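PDB 5AQ1: glucose-6-phosphate dehydrogenase from Trypanosoma cruzi, which catalyses the NADP-dependent oxidation of glucose 6-phosphate to 6-phosphogluconolactone, the first step of the pentose phosphate pathway, and so supplies NADPH. Local coordinates for residues E462-A465 with A466-Y470. Sequence-based numbering, arbitrary orientation.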
ATOM      1  N   GLU B 462     -12.791   4.405  28.720  1.00 35.48           N
ATOM      2  CA  GLU B 462     -12.422   5.467  27.774  1.00 35.36           C
ATOM      3  C   GLU B 462     -11.921   6.710  28.509  1.00 35.12           C
ATOM      4  O   GLU B 462     -10.928   7.318  28.118  1.00 37.35           O
ATOM      5  CB  GLU B 462     -13.644   5.812  26.919  1.00 34.76           C
ATOM      6  CG  GLU B 462     -13.419   6.779  25.772  1.00 36.01           C
ATOM      7  CD  GLU B 462     -14.685   6.998  24.949  1.00 37.22           C
ATOM      8  OE1 GLU B 462     -15.681   6.277  25.170  1.00 37.61           O
ATOM      9  OE2 GLU B 462     -14.687   7.893  24.073  1.00 37.56           O
ATOM     10  N   LEU B 463     -12.617   7.071  29.580  1.00 35.31           N
ATOM     11  CA  LEU B 463     -12.247   8.209  30.415  1.00 36.52           C
ATOM     12  C   LEU B 463     -10.883   8.009  31.089  1.00 36.96           C
ATOM     13  O   LEU B 463     -10.045   8.911  31.079  1.00 35.48           O
ATOM     14  CB  LEU B 463     -13.321   8.425  31.481  1.00 37.54           C
ATOM     15  CG  LEU B 463     -13.267   9.704  32.316  1.00 38.24           C
ATOM     16  CD1 LEU B 463     -13.592  10.956  31.508  1.00 37.79           C
ATOM     17  CD2 LEU B 463     -14.239   9.529  33.466  1.00 39.44           C
ATOM     18  N   ASP B 464     -10.686   6.828  31.674  1.00 37.72           N
ATOM     19  CA  ASP B 464      -9.420   6.443  32.310  1.00 37.56           C
ATOM     20  C   ASP B 464      -8.229   6.523  31.346  1.00 37.23           C
ATOM     21  O   ASP B 464      -7.159   6.999  31.718  1.00 38.43           O
ATOM     22  CB  ASP B 464      -9.522   5.018  32.876  1.00 37.47           C
ATOM     23  CG  ASP B 464      -8.219   4.540  33.514  1.00 38.26           C
ATOM     24  OD1 ASP B 464      -7.883   5.012  34.616  1.00 39.82           O
ATOM     25  OD2 ASP B 464      -7.531   3.686  32.919  1.00 36.16           O
ATOM     26  N   ALA B 465      -8.419   6.040  30.121  1.00 35.95           N
ATOM     27  CA  ALA B 465      -7.367   6.067  29.107  1.00 35.30           C
ATOM     28  C   ALA B 465      -6.943   7.497  28.775  1.00 35.29           C
ATOM     29  O   ALA B 465      -5.756   7.770  28.575  1.00 35.26           O
ATOM     30  CB  ALA B 465      -7.827   5.347  27.850  1.00 34.02           C
ATOM     31  N   ALA B 466      -7.914   8.408  28.735  1.00 34.61           N
ATOM     32  CA  ALA B 466      -7.639   9.814  28.451  1.00 34.03           C
ATOM     33  C   ALA B 466      -6.827  10.471  29.566  1.00 35.47           C
ATOM     34  O   ALA B 466      -5.865  11.185  29.289  1.00 36.18           O
ATOM     35  CB  ALA B 466      -8.933  10.576  28.219  1.00 33.46           C
ATOM     36  N   TRP B 467      -7.196  10.222  30.824  1.00 35.90           N
ATOM     37  CA  TRP B 467      -6.473  10.810  31.955  1.00 36.36           C
ATOM     38  C   TRP B 467      -5.022  10.342  32.040  1.00 37.61           C
ATOM     39  O   TRP B 467      -4.145  11.103  32.446  1.00 38.58           O
ATOM     40  CB  TRP B 467      -7.185  10.527  33.281  1.00 35.75           C
ATOM     41  CG  TRP B 467      -8.314  11.471  33.561  1.00 35.72           C
ATOM     42  CD1 TRP B 467      -9.626  11.151  33.747  1.00 34.94           C
ATOM     43  CD2 TRP B 467      -8.230  12.897  33.678  1.00 35.46           C
ATOM     44  NE1 TRP B 467     -10.364  12.285  33.974  1.00 34.93           N
ATOM     45  CE2 TRP B 467      -9.532  13.371  33.938  1.00 35.13           C
ATOM     46  CE3 TRP B 467      -7.180  13.818  33.586  1.00 35.93           C
ATOM     47  CZ2 TRP B 467      -9.814  14.726  34.109  1.00 35.51           C
ATOM     48  CZ3 TRP B 467      -7.459  15.163  33.756  1.00 36.37           C
ATOM     49  CH2 TRP B 467      -8.768  15.605  34.016  1.00 36.70           C
ATOM     50  N   ARG B 468      -4.771   9.095  31.656  1.00 38.11           N
ATOM     51  CA  ARG B 468      -3.422   8.539  31.706  1.00 41.39           C
ATOM     52  C   ARG B 468      -2.475   9.217  30.715  1.00 40.45           C
ATOM     53  O   ARG B 468      -1.269   9.280  30.946  1.00 40.48           O
ATOM     54  CB  ARG B 468      -3.459   7.024  31.486  1.00 43.67           C
ATOM     55  CG  ARG B 468      -3.942   6.279  32.720  1.00 46.60           C
ATOM     56  CD  ARG B 468      -4.214   4.809  32.456  1.00 48.96           C
ATOM     57  NE  ARG B 468      -4.808   4.183  33.637  1.00 53.72           N
ATOM     58  CZ  ARG B 468      -4.125   3.589  34.614  1.00 56.40           C
ATOM     59  NH1 ARG B 468      -2.799   3.484  34.571  1.00 57.57           N
ATOM     60  NH2 ARG B 468      -4.787   3.075  35.641  1.00 59.36           N
ATOM     61  N   ILE B 469      -3.029   9.740  29.628  1.00 38.77           N
ATOM     62  CA  ILE B 469      -2.237  10.450  28.635  1.00 37.52           C
ATOM     63  C   ILE B 469      -1.637  11.738  29.203  1.00 36.98           C
ATOM     64  O   ILE B 469      -0.467  12.048  28.941  1.00 36.05           O
ATOM     65  CB  ILE B 469      -3.077  10.763  27.376  1.00 36.60           C
ATOM     66  CG1 ILE B 469      -3.407   9.458  26.643  1.00 37.08           C
ATOM     67  CG2 ILE B 469      -2.338  11.717  26.444  1.00 35.71           C
ATOM     68  CD1 ILE B 469      -4.529   9.571  25.632  1.00 37.40           C
ATOM     69  N   TYR B 470      -2.430  12.472  29.987  1.00 35.08           N
ATOM     70  CA  TYR B 470      -2.069  13.833  30.397  1.00 35.01           C
ATOM     71  C   TYR B 470      -1.681  14.001  31.864  1.00 35.23           C
ATOM     72  O   TYR B 470      -1.091  15.020  32.220  1.00 35.31           O
ATOM     73  CB  TYR B 470      -3.212  14.798  30.066  1.00 34.52           C
ATOM     74  CG  TYR B 470      -3.647  14.716  28.627  1.00 33.58           C
ATOM     75  CD1 TYR B 470      -2.904  15.316  27.622  1.00 34.34           C
ATOM     76  CD2 TYR B 470      -4.794  14.025  28.271  1.00 33.74           C
ATOM     77  CE1 TYR B 470      -3.296  15.231  26.293  1.00 34.30           C
ATOM     78  CE2 TYR B 470      -5.193  13.930  26.950  1.00 33.19           C
ATOM     79  CZ  TYR B 470      -4.443  14.534  25.963  1.00 33.04           C
ATOM     80  OH  TYR B 470      -4.826  14.443  24.645  1.00 31.39           O
TER
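Ala466, Trp467 and Arg468 each give a backbone N-H to the carbonyl four residues earlier, so 462-465 and 466-470 form successive turns of helix 460-479. Ala466 N bonds Glu462 O at 3.3 Å, and Trp467 N bonds Leu463 O at 3.1 Å. Arg468 N reaches Asp464 O at 3.2 Å.

The main side-chain contact is an i to i+4 salt bridge between Asp464 and Arg468. With CG anti to the backbone N (chi1 178°), the Asp464 carboxylate sits on the side of its own carbonyl carbon, where the extended Arg468 chain brings NE to it. Arg468 NE meets Asp464 OD2 on the syn side at 2.9 Å, somewhat out of the carboxylate plane. A weak bond from Arg468 NE to Asp464 OD1 spans 3.3 Å. Both bonds come from NE, and the carboxylate and guanidinium planes stand 63° apart, so this is not the flat, two-nitrogen pairing.

Leu463 and Trp467 lie side by side and point the same way, with Leu463 CG 4.2 Å from Trp467 CD1. Elsewhere, Ile469 CG1 packs against Ala465 O at 3.5 Å. Leu463 and Trp467 touch Ser190 of helix 187-197, Ala465 and Ile469 touch Leu302 of helix 291-302, and Ala466 rests on Gln271 and Thr275 of helix 264-282.

The buried faces carry mostly apolar side chains, with Glu462 as a charged exception held by Lys298 and Gln276, while the ion pair lies on a more exposed side. Closing through NE, the pair ties Arg468 back along its own helix and probably offsets the carboxylate charge locally.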